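Local coordinates for type III restriction-modification enzyme EcoP15I Mod subunit (Escherichia coli, PDB 4ZCF), which methylates the second adenine of the DNA site 5'-CAGCAG-3' at N6 using S-adenosyl-L-methionine, and joins the Res subunit for DNA restriction, at residues S93-K99 against Q505-Q511; L403-P408 against E493-A498. All blocks are in the same frame, centred on the assembly; numbering follows the deposited sequence.

Contact 1: S93-K99 against Q505-Q511; sequences SQHLLIK and QGFKVYQ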
ATOM      1  N   SER A  93      28.029 -13.207  10.316  1.00 58.07           N
ATOM      2  CA  SER A  93      27.413 -12.056   9.691  1.00 55.71           C
ATOM      3  C   SER A  93      25.911 -12.132   9.549  1.00 53.28           C
ATOM      4  O   SER A  93      25.347 -13.184   9.200  1.00 50.28           O
ATOM      5  CB  SER A  93      28.088 -11.692   8.379  1.00 59.61           C
ATOM      6  OG  SER A  93      27.779 -10.341   8.081  1.00 72.03           O
ATOM      7  N   GLN A  94      25.273 -10.980   9.846  1.00 46.24           N
ATOM      8  CA  GLN A  94      23.834 -10.800   9.766  1.00 44.16           C
ATOM      9  C   GLN A  94      23.376 -10.400   8.374  1.00 41.20           C
ATOM     10  O   GLN A  94      22.179 -10.390   8.124  1.00 41.56           O
ATOM     11  CB  GLN A  94      23.348  -9.811  10.835  1.00 45.96           C
ATOM     12  CG  GLN A  94      23.080 -10.506  12.176  1.00 69.78           C
ATOM     13  CD  GLN A  94      21.935  -9.905  12.969  1.00 91.52           C
ATOM     14  OE1 GLN A  94      20.896 -10.549  13.179  1.00 82.58           O
ATOM     15  NE2 GLN A  94      22.111  -8.675  13.460  1.00 84.39           N
ATOM     16  N   HIS A  95      24.328 -10.158   7.453  1.00 33.59           N
ATOM     17  CA  HIS A  95      24.094  -9.703   6.089  1.00 32.63           C
ATOM     18  C   HIS A  95      24.124 -10.817   5.049  1.00 38.47           C
ATOM     19  O   HIS A  95      24.995 -11.685   5.101  1.00 37.94           O
ATOM     20  CB  HIS A  95      25.087  -8.590   5.731  1.00 32.90           C
ATOM     21  CG  HIS A  95      25.113  -7.467   6.718  1.00 36.61           C
ATOM     22  ND1 HIS A  95      24.089  -6.547   6.791  1.00 38.68           N
ATOM     23  CD2 HIS A  95      26.010  -7.192   7.692  1.00 38.38           C
ATOM     24  CE1 HIS A  95      24.419  -5.715   7.764  1.00 37.50           C
ATOM     25  NE2 HIS A  95      25.562  -6.067   8.334  1.00 37.96           N
ATOM     26  N   LEU A  96      23.189 -10.772   4.069  1.00 35.93           N
ATOM     27  CA  LEU A  96      23.106 -11.802   3.023  1.00 34.87           C
ATOM     28  C   LEU A  96      23.167 -11.261   1.622  1.00 38.22           C
ATOM     29  O   LEU A  96      22.538 -10.274   1.321  1.00 38.57           O
ATOM     30  CB  LEU A  96      21.815 -12.673   3.155  1.00 34.75           C
ATOM     31  CG  LEU A  96      21.405 -13.172   4.542  1.00 38.82           C
ATOM     32  CD1 LEU A  96      19.965 -13.612   4.553  1.00 38.35           C
ATOM     33  CD2 LEU A  96      22.340 -14.257   5.047  1.00 41.53           C
ATOM     34  N   LEU A  97      23.866 -11.970   0.747  1.00 35.73           N
ATOM     35  CA  LEU A  97      23.903 -11.735  -0.691  1.00 34.77           C
ATOM     36  C   LEU A  97      23.548 -13.101  -1.336  1.00 39.96           C
ATOM     37  O   LEU A  97      24.164 -14.125  -1.004  1.00 39.59           O
ATOM     38  CB  LEU A  97      25.246 -11.143  -1.187  1.00 33.68           C
ATOM     39  CG  LEU A  97      25.518 -11.235  -2.694  1.00 38.08           C
ATOM     40  CD1 LEU A  97      24.610 -10.301  -3.512  1.00 37.95           C
ATOM     41  CD2 LEU A  97      26.976 -10.997  -2.998  1.00 39.47           C
ATOM     42  N   ILE A  98      22.485 -13.120  -2.168  1.00 36.01           N
ATOM     43  CA  ILE A  98      21.974 -14.329  -2.823  1.00 34.77           C
ATOM     44  C   ILE A  98      22.078 -14.256  -4.329  1.00 40.76           C
ATOM     45  O   ILE A  98      21.701 -13.246  -4.935  1.00 40.01           O
ATOM     46  CB  ILE A  98      20.572 -14.758  -2.341  1.00 36.43           C
ATOM     47  CG1 ILE A  98      20.458 -14.645  -0.825  1.00 35.99           C
ATOM     48  CG2 ILE A  98      20.269 -16.190  -2.779  1.00 38.09           C
ATOM     49  CD1 ILE A  98      19.184 -14.101  -0.385  1.00 46.98           C
ATOM     50  N   LYS A  99      22.609 -15.340  -4.926  1.00 38.59           N
ATOM     51  CA  LYS A  99      22.789 -15.474  -6.366  1.00 38.88           C
ATOM     52  C   LYS A  99      21.656 -16.315  -6.941  1.00 41.73           C
ATOM     53  O   LYS A  99      21.365 -17.394  -6.444  1.00 41.03           O
ATOM     54  CB  LYS A  99      24.153 -16.121  -6.685  1.00 41.62           C
ATOM     55  CG  LYS A  99      24.539 -16.057  -8.165  1.00 39.80           C
ATOM     56  CD  LYS A  99      25.353 -17.272  -8.580  1.00 50.09           C
ATOM     57  CE  LYS A  99      26.823 -17.197  -8.254  1.00 56.69           C
ATOM     58  NZ  LYS A  99      27.604 -18.184  -9.045  1.00 58.96           N
ATOM     59  N   GLN A 505      32.657  -5.521   8.336  1.00 52.13           N
ATOM     60  CA  GLN A 505      31.333  -5.987   8.769  1.00 50.75           C
ATOM     61  C   GLN A 505      30.935  -7.353   8.238  1.00 52.16           C
ATOM     62  O   GLN A 505      30.193  -8.065   8.914  1.00 53.76           O
ATOM     63  CB  GLN A 505      30.244  -4.968   8.453  1.00 51.85           C
ATOM     64  CG  GLN A 505      30.183  -3.858   9.478  1.00 58.35           C
ATOM     65  CD  GLN A 505      29.035  -2.920   9.259  1.00 57.29           C
ATOM     66  OE1 GLN A 505      29.232  -1.707   9.133  1.00 56.26           O
ATOM     67  NE2 GLN A 505      27.809  -3.451   9.295  1.00 31.58           N
ATOM     68  N   GLY A 506      31.395  -7.680   7.031  1.00 44.80           N
ATOM     69  CA  GLY A 506      31.120  -8.941   6.349  1.00 42.30           C
ATOM     70  C   GLY A 506      29.672  -9.203   5.975  1.00 42.83           C
ATOM     71  O   GLY A 506      28.749  -8.527   6.442  1.00 41.18           O
ATOM     72  N   PHE A 507      29.474 -10.248   5.159  1.00 38.49           N
ATOM     73  CA  PHE A 507      28.189 -10.728   4.665  1.00 37.55           C
ATOM     74  C   PHE A 507      28.343 -12.189   4.231  1.00 43.78           C
ATOM     75  O   PHE A 507      29.429 -12.588   3.798  1.00 43.25           O
ATOM     76  CB  PHE A 507      27.695  -9.859   3.469  1.00 38.33           C
ATOM     77  CG  PHE A 507      28.583  -9.883   2.241  1.00 38.80           C
ATOM     78  CD1 PHE A 507      29.770  -9.165   2.207  1.00 39.35           C
ATOM     79  CD2 PHE A 507      28.234 -10.638   1.122  1.00 40.55           C
ATOM     80  CE1 PHE A 507      30.601  -9.223   1.095  1.00 40.21           C
ATOM     81  CE2 PHE A 507      29.060 -10.678   0.001  1.00 41.57           C
ATOM     82  CZ  PHE A 507      30.236  -9.968  -0.007  1.00 39.11           C
ATOM     83  N   LYS A 508      27.239 -12.970   4.297  1.00 40.03           N
ATOM     84  CA  LYS A 508      27.218 -14.357   3.856  1.00 38.70           C
ATOM     85  C   LYS A 508      26.668 -14.455   2.439  1.00 42.73           C
ATOM     86  O   LYS A 508      25.799 -13.671   2.055  1.00 41.63           O
ATOM     87  CB  LYS A 508      26.435 -15.235   4.837  1.00 40.33           C
ATOM     88  CG  LYS A 508      27.281 -15.701   6.026  1.00 45.57           C
ATOM     89  CD  LYS A 508      26.479 -16.230   7.213  1.00 51.19           C
ATOM     90  CE  LYS A 508      25.627 -17.459   6.963  1.00 63.38           C
ATOM     91  NZ  LYS A 508      24.821 -17.819   8.168  1.00 69.07           N
ATOM     92  N   VAL A 509      27.231 -15.380   1.639  1.00 40.25           N
ATOM     93  CA  VAL A 509      26.821 -15.648   0.252  1.00 39.14           C
ATOM     94  C   VAL A 509      26.023 -16.968   0.221  1.00 42.45           C
ATOM     95  O   VAL A 509      26.352 -17.914   0.935  1.00 42.26           O
ATOM     96  CB  VAL A 509      27.997 -15.614  -0.782  1.00 41.35           C
ATOM     97  CG1 VAL A 509      27.529 -15.943  -2.200  1.00 40.07           C
ATOM     98  CG2 VAL A 509      28.691 -14.261  -0.776  1.00 41.37           C
ATOM     99  N   TYR A 510      24.940 -16.971  -0.562  1.00 37.82           N
ATOM    100  CA  TYR A 510      24.032 -18.073  -0.827  1.00 36.49           C
ATOM    101  C   TYR A 510      23.739 -18.044  -2.299  1.00 40.78           C
ATOM    102  O   TYR A 510      23.836 -16.980  -2.911  1.00 41.63           O
ATOM    103  CB  TYR A 510      22.738 -17.926  -0.023  1.00 36.78           C
ATOM    104  CG  TYR A 510      22.907 -18.363   1.405  1.00 36.87           C
ATOM    105  CD1 TYR A 510      22.736 -19.690   1.770  1.00 38.67           C
ATOM    106  CD2 TYR A 510      23.327 -17.468   2.382  1.00 37.72           C
ATOM    107  CE1 TYR A 510      22.926 -20.108   3.086  1.00 39.89           C
ATOM    108  CE2 TYR A 510      23.542 -17.880   3.699  1.00 38.20           C
ATOM    109  CZ  TYR A 510      23.365 -19.204   4.039  1.00 43.00           C
ATOM    110  OH  TYR A 510      23.536 -19.598   5.342  1.00 42.64           O
ATOM    111  N   GLN A 511      23.453 -19.207  -2.880  1.00 37.54           N
ATOM    112  CA  GLN A 511      23.172 -19.349  -4.309  1.00 38.07           C
ATOM    113  C   GLN A 511      22.135 -20.428  -4.610  1.00 41.15           C
ATOM    114  O   GLN A 511      22.007 -21.395  -3.860  1.00 39.99           O
ATOM    115  CB  GLN A 511      24.465 -19.626  -5.095  1.00 39.61           C
ATOM    116  CG  GLN A 511      25.266 -20.832  -4.594  1.00 53.14           C
ATOM    117  CD  GLN A 511      26.655 -20.783  -5.142  1.00 81.72           C
ATOM    118  OE1 GLN A 511      26.896 -21.049  -6.327  1.00 76.56           O
ATOM    119  NE2 GLN A 511      27.592 -20.368  -4.306  1.00 80.98           N
TER
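Strands 96-99 and 508-511 run parallel, their N-to-C directions 22° apart. Four backbone hydrogen bonds join them: K508 N to H95 O (2.7 Å), L97 N to K508 O (2.9 Å), Y510 N to L97 O (3.0 Å) and K99 N to Y510 O (2.9 Å). H95, L97 and K99 use their polar backbone groups here, while L96 and I98 hydrogen-bond to strand 461-468 on the other edge. The t rotamer of S93 gives OG a 2.6 Å hydrogen bond to G506 O. G506, with no side chain, sits where the chain turns into the strand. H95, chi1 m, lays the edge of its ring by that same carbonyl (CD2 to G506 O 3.3 Å), while its ND1 hydrogen-bonds to F464 N. F507 takes the p rotamer, and its CE2 meets L97 CD2 at 3.7 Å. L97 is t/p, and its CD2 also lies 4.3 Å from V509 CG2. L97, V509, K99 and Q511 share one face; L96, I98, K508 and Y510 the other. There the m rotamer of Y510 sets its CE2 4.0 Å from L96 CD2. Y510 CB lies 4.1 Å from I98 CG1. K508 NZ hydrogen-bonds to L557 O. The pair belongs to the mixed sheet of the Rossmann-like methyltransferase fold. Strand 96-99 sits between 508-514 and 461-468, with helix 487-500 packed on L97, K99 and F507, and the L557 loop against L96 and Y510.

Contact 2: L403-P408 against E493-A498; sequences LKELFP and ERLIRA
Segment 403-408 starts helical and meets the side of residues 493-498 of helix 487-500. L403 (phi/psi -80/-25) is m/t; its CD2 lies over one face of the R494 guanidinium, 4.2 Å from NE. L403 O accepts a hydrogen bond from F407 N at 2.9 Å. L406 (-88/-46, m/t) is the closest in register, its CA 6.4 Å from R497 CA. Its CD1 sits 3.7 Å from R494 CG and its CD2 4.2 Å from A498 CB. L406 O takes a hydrogen bond from R497 NH1 at 2.9 Å. This is a backbone carbonyl held by an arginine side chain, on a helix that covers the methyltransferase sheet. R497 is m/t/t, and its NE forms a salt bridge with E493 OE2 at 2.8 Å, one turn back. F407 leaves the helical region (-112/78) with chi1 m. Its CE1 reaches E493 CG at 3.7 Å, and its CD1 lies over the R497 guanidinium, 3.7 Å from NH1. P408 CD is 3.8 Å from R497 NH1. R494 NE hydrogen-bonds to S444 O.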
ATOM      1  N   LEU A 403      32.174   4.705  -7.084  1.00 48.30           N
ATOM      2  CA  LEU A 403      32.641   3.514  -7.769  1.00 48.65           C
ATOM      3  C   LEU A 403      34.079   3.576  -8.259  1.00 53.88           C
ATOM      4  O   LEU A 403      34.715   2.524  -8.376  1.00 53.77           O
ATOM      5  CB  LEU A 403      31.650   3.071  -8.856  1.00 48.72           C
ATOM      6  CG  LEU A 403      30.397   2.356  -8.323  1.00 53.22           C
ATOM      7  CD1 LEU A 403      29.302   2.329  -9.371  1.00 54.23           C
ATOM      8  CD2 LEU A 403      30.713   0.929  -7.867  1.00 53.86           C
ATOM      9  N   LYS A 404      34.617   4.796  -8.503  1.00 51.05           N
ATOM     10  CA  LYS A 404      36.029   4.957  -8.877  1.00 50.63           C
ATOM     11  C   LYS A 404      36.884   4.811  -7.602  1.00 52.51           C
ATOM     12  O   LYS A 404      38.045   4.438  -7.672  1.00 54.28           O
ATOM     13  CB  LYS A 404      36.293   6.296  -9.603  1.00 53.11           C
ATOM     14  CG  LYS A 404      37.624   6.343 -10.379  1.00 56.80           C
ATOM     15  CD  LYS A 404      37.540   5.648 -11.745  1.00 69.30           C
ATOM     16  CE  LYS A 404      38.842   5.005 -12.182  1.00 87.37           C
ATOM     17  NZ  LYS A 404      39.892   5.997 -12.538  1.00 99.79           N
ATOM     18  N   GLU A 405      36.280   5.065  -6.445  1.00 45.77           N
ATOM     19  CA  GLU A 405      36.873   4.926  -5.125  1.00 44.94           C
ATOM     20  C   GLU A 405      36.835   3.440  -4.681  1.00 50.48           C
ATOM     21  O   GLU A 405      37.628   3.031  -3.818  1.00 50.56           O
ATOM     22  CB  GLU A 405      36.067   5.791  -4.152  1.00 46.10           C
ATOM     23  CG  GLU A 405      36.686   5.999  -2.783  1.00 58.05           C
ATOM     24  CD  GLU A 405      36.081   7.165  -2.029  1.00 82.47           C
ATOM     25  OE1 GLU A 405      35.896   8.244  -2.644  1.00 69.05           O
ATOM     26  OE2 GLU A 405      35.796   7.000  -0.821  1.00 79.01           O
ATOM     27  N   LEU A 406      35.867   2.648  -5.211  1.00 45.77           N
ATOM     28  CA  LEU A 406      35.777   1.235  -4.850  1.00 44.83           C
ATOM     29  C   LEU A 406      36.667   0.449  -5.792  1.00 49.79           C
ATOM     30  O   LEU A 406      37.474  -0.352  -5.339  1.00 49.04           O
ATOM     31  CB  LEU A 406      34.324   0.710  -4.886  1.00 44.27           C
ATOM     32  CG  LEU A 406      33.386   1.187  -3.779  1.00 46.74           C
ATOM     33  CD1 LEU A 406      31.950   1.153  -4.229  1.00 44.93           C
ATOM     34  CD2 LEU A 406      33.618   0.447  -2.459  1.00 47.27           C
ATOM     35  N   PHE A 407      36.565   0.748  -7.099  1.00 48.15           N
ATOM     36  CA  PHE A 407      37.332   0.151  -8.192  1.00 47.70           C
ATOM     37  C   PHE A 407      38.304   1.185  -8.822  1.00 49.29           C
ATOM     38  O   PHE A 407      38.011   1.712  -9.896  1.00 48.15           O
ATOM     39  CB  PHE A 407      36.369  -0.423  -9.258  1.00 49.54           C
ATOM     40  CG  PHE A 407      35.427  -1.486  -8.739  1.00 51.27           C
ATOM     41  CD1 PHE A 407      35.784  -2.834  -8.772  1.00 53.77           C
ATOM     42  CD2 PHE A 407      34.167  -1.145  -8.247  1.00 53.15           C
ATOM     43  CE1 PHE A 407      34.911  -3.817  -8.295  1.00 54.45           C
ATOM     44  CE2 PHE A 407      33.297  -2.132  -7.764  1.00 55.34           C
ATOM     45  CZ  PHE A 407      33.674  -3.458  -7.797  1.00 53.19           C
ATOM     46  N   PRO A 408      39.463   1.501  -8.198  1.00 46.15           N
ATOM     47  CA  PRO A 408      40.376   2.476  -8.823  1.00 47.99           C
ATOM     48  C   PRO A 408      41.182   1.858  -9.954  1.00 73.74           C
ATOM     49  O   PRO A 408      40.841   2.083 -11.102  1.00 48.05           O
ATOM     50  CB  PRO A 408      41.254   2.944  -7.663  1.00 48.88           C
ATOM     51  CG  PRO A 408      41.278   1.815  -6.727  1.00 53.17           C
ATOM     52  CD  PRO A 408      40.017   0.997  -6.924  1.00 48.67           C
ATOM     53  N   GLU A 493      32.242  -8.567  -5.246  1.00 36.01           N
ATOM     54  CA  GLU A 493      33.469  -7.796  -5.076  1.00 37.35           C
ATOM     55  C   GLU A 493      33.230  -6.408  -4.493  1.00 42.42           C
ATOM     56  O   GLU A 493      33.994  -6.002  -3.609  1.00 43.94           O
ATOM     57  CB  GLU A 493      34.262  -7.709  -6.400  1.00 39.49           C
ATOM     58  CG  GLU A 493      35.564  -6.904  -6.345  1.00 52.65           C
ATOM     59  CD  GLU A 493      36.728  -7.403  -5.497  1.00 70.41           C
ATOM     60  OE1 GLU A 493      36.500  -8.130  -4.503  1.00 42.64           O
ATOM     61  OE2 GLU A 493      37.878  -7.013  -5.802  1.00 73.31           O
ATOM     62  N   ARG A 494      32.179  -5.684  -4.964  1.00 37.66           N
ATOM     63  CA  ARG A 494      31.858  -4.330  -4.466  1.00 37.37           C
ATOM     64  C   ARG A 494      31.553  -4.345  -2.990  1.00 43.24           C
ATOM     65  O   ARG A 494      31.891  -3.389  -2.293  1.00 44.10           O
ATOM     66  CB  ARG A 494      30.670  -3.692  -5.217  1.00 35.86           C
ATOM     67  CG  ARG A 494      30.583  -2.194  -4.992  1.00 39.97           C
ATOM     68  CD  ARG A 494      29.484  -1.686  -4.058  1.00 38.98           C
ATOM     69  NE  ARG A 494      28.511  -0.985  -4.898  1.00 52.99           N
ATOM     70  CZ  ARG A 494      28.001   0.218  -4.681  1.00 52.65           C
ATOM     71  NH1 ARG A 494      28.274   0.871  -3.566  1.00 37.38           N
ATOM     72  NH2 ARG A 494      27.173   0.756  -5.561  1.00 51.91           N
ATOM     73  N   LEU A 495      30.858  -5.399  -2.525  1.00 40.06           N
ATOM     74  CA  LEU A 495      30.472  -5.566  -1.126  1.00 39.14           C
ATOM     75  C   LEU A 495      31.678  -5.948  -0.293  1.00 43.35           C
ATOM     76  O   LEU A 495      31.805  -5.476   0.824  1.00 43.10           O
ATOM     77  CB  LEU A 495      29.369  -6.617  -1.019  1.00 38.97           C
ATOM     78  CG  LEU A 495      27.919  -6.190  -1.225  1.00 42.42           C
ATOM     79  CD1 LEU A 495      27.742  -5.416  -2.492  1.00 42.25           C
ATOM     80  CD2 LEU A 495      27.010  -7.400  -1.258  1.00 41.27           C
ATOM     81  N   ILE A 496      32.579  -6.788  -0.844  1.00 42.26           N
ATOM     82  CA  ILE A 496      33.847  -7.177  -0.206  1.00 42.03           C
ATOM     83  C   ILE A 496      34.667  -5.906   0.073  1.00 46.17           C
ATOM     84  O   ILE A 496      35.078  -5.684   1.217  1.00 47.65           O
ATOM     85  CB  ILE A 496      34.625  -8.231  -1.050  1.00 44.35           C
ATOM     86  CG1 ILE A 496      34.024  -9.650  -0.835  1.00 43.01           C
ATOM     87  CG2 ILE A 496      36.149  -8.202  -0.726  1.00 45.23           C
ATOM     88  CD1 ILE A 496      34.414 -10.662  -1.901  1.00 41.55           C
ATOM     89  N   ARG A 497      34.835  -5.050  -0.957  1.00 39.81           N
ATOM     90  CA  ARG A 497      35.569  -3.785  -0.860  1.00 38.19           C
ATOM     91  C   ARG A 497      34.919  -2.791   0.103  1.00 43.26           C
ATOM     92  O   ARG A 497      35.611  -2.195   0.928  1.00 44.75           O
ATOM     93  CB  ARG A 497      35.810  -3.179  -2.251  1.00 32.23           C
ATOM     94  CG  ARG A 497      36.772  -4.027  -3.069  1.00 34.76           C
ATOM     95  CD  ARG A 497      37.176  -3.340  -4.348  1.00 43.89           C
ATOM     96  NE  ARG A 497      37.798  -4.255  -5.305  1.00 36.43           N
ATOM     97  CZ  ARG A 497      38.512  -3.877  -6.356  1.00 40.36           C
ATOM     98  NH1 ARG A 497      38.771  -2.598  -6.566  1.00 47.06           N
ATOM     99  NH2 ARG A 497      39.022  -4.777  -7.169  1.00 28.50           N
ATOM    100  N   ALA A 498      33.590  -2.656   0.023  1.00 39.61           N
ATOM    101  CA  ALA A 498      32.766  -1.779   0.840  1.00 39.21           C
ATOM    102  C   ALA A 498      32.742  -2.250   2.288  1.00 41.80           C
ATOM    103  O   ALA A 498      32.507  -1.445   3.187  1.00 40.99           O
ATOM    104  CB  ALA A 498      31.348  -1.745   0.274  1.00 40.24           C
TER

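From the N terminus, strand 96-99 is the first contact segment met, after edge strand 76-80 and before the predicted S-adenosylmethionine-binding region. The chain adds five strands of the mixed sheet, reaches 403-408, then adds 434-439 and 461-468 before helix 487-500. That helix meets 403-408, so contact 2 closes a loop of 84 residues. The chain next enters strand 508-514, and contact 1 closes a loop of 405 residues. Contact 2 is nested inside it. Their centres are 16 Å apart. Helix 487-500 lies between the 403-408 segment and the strand pair: L495 and I496 pack on F507 of contact 1 (L495 CB to F507 CE1 3.6 Å).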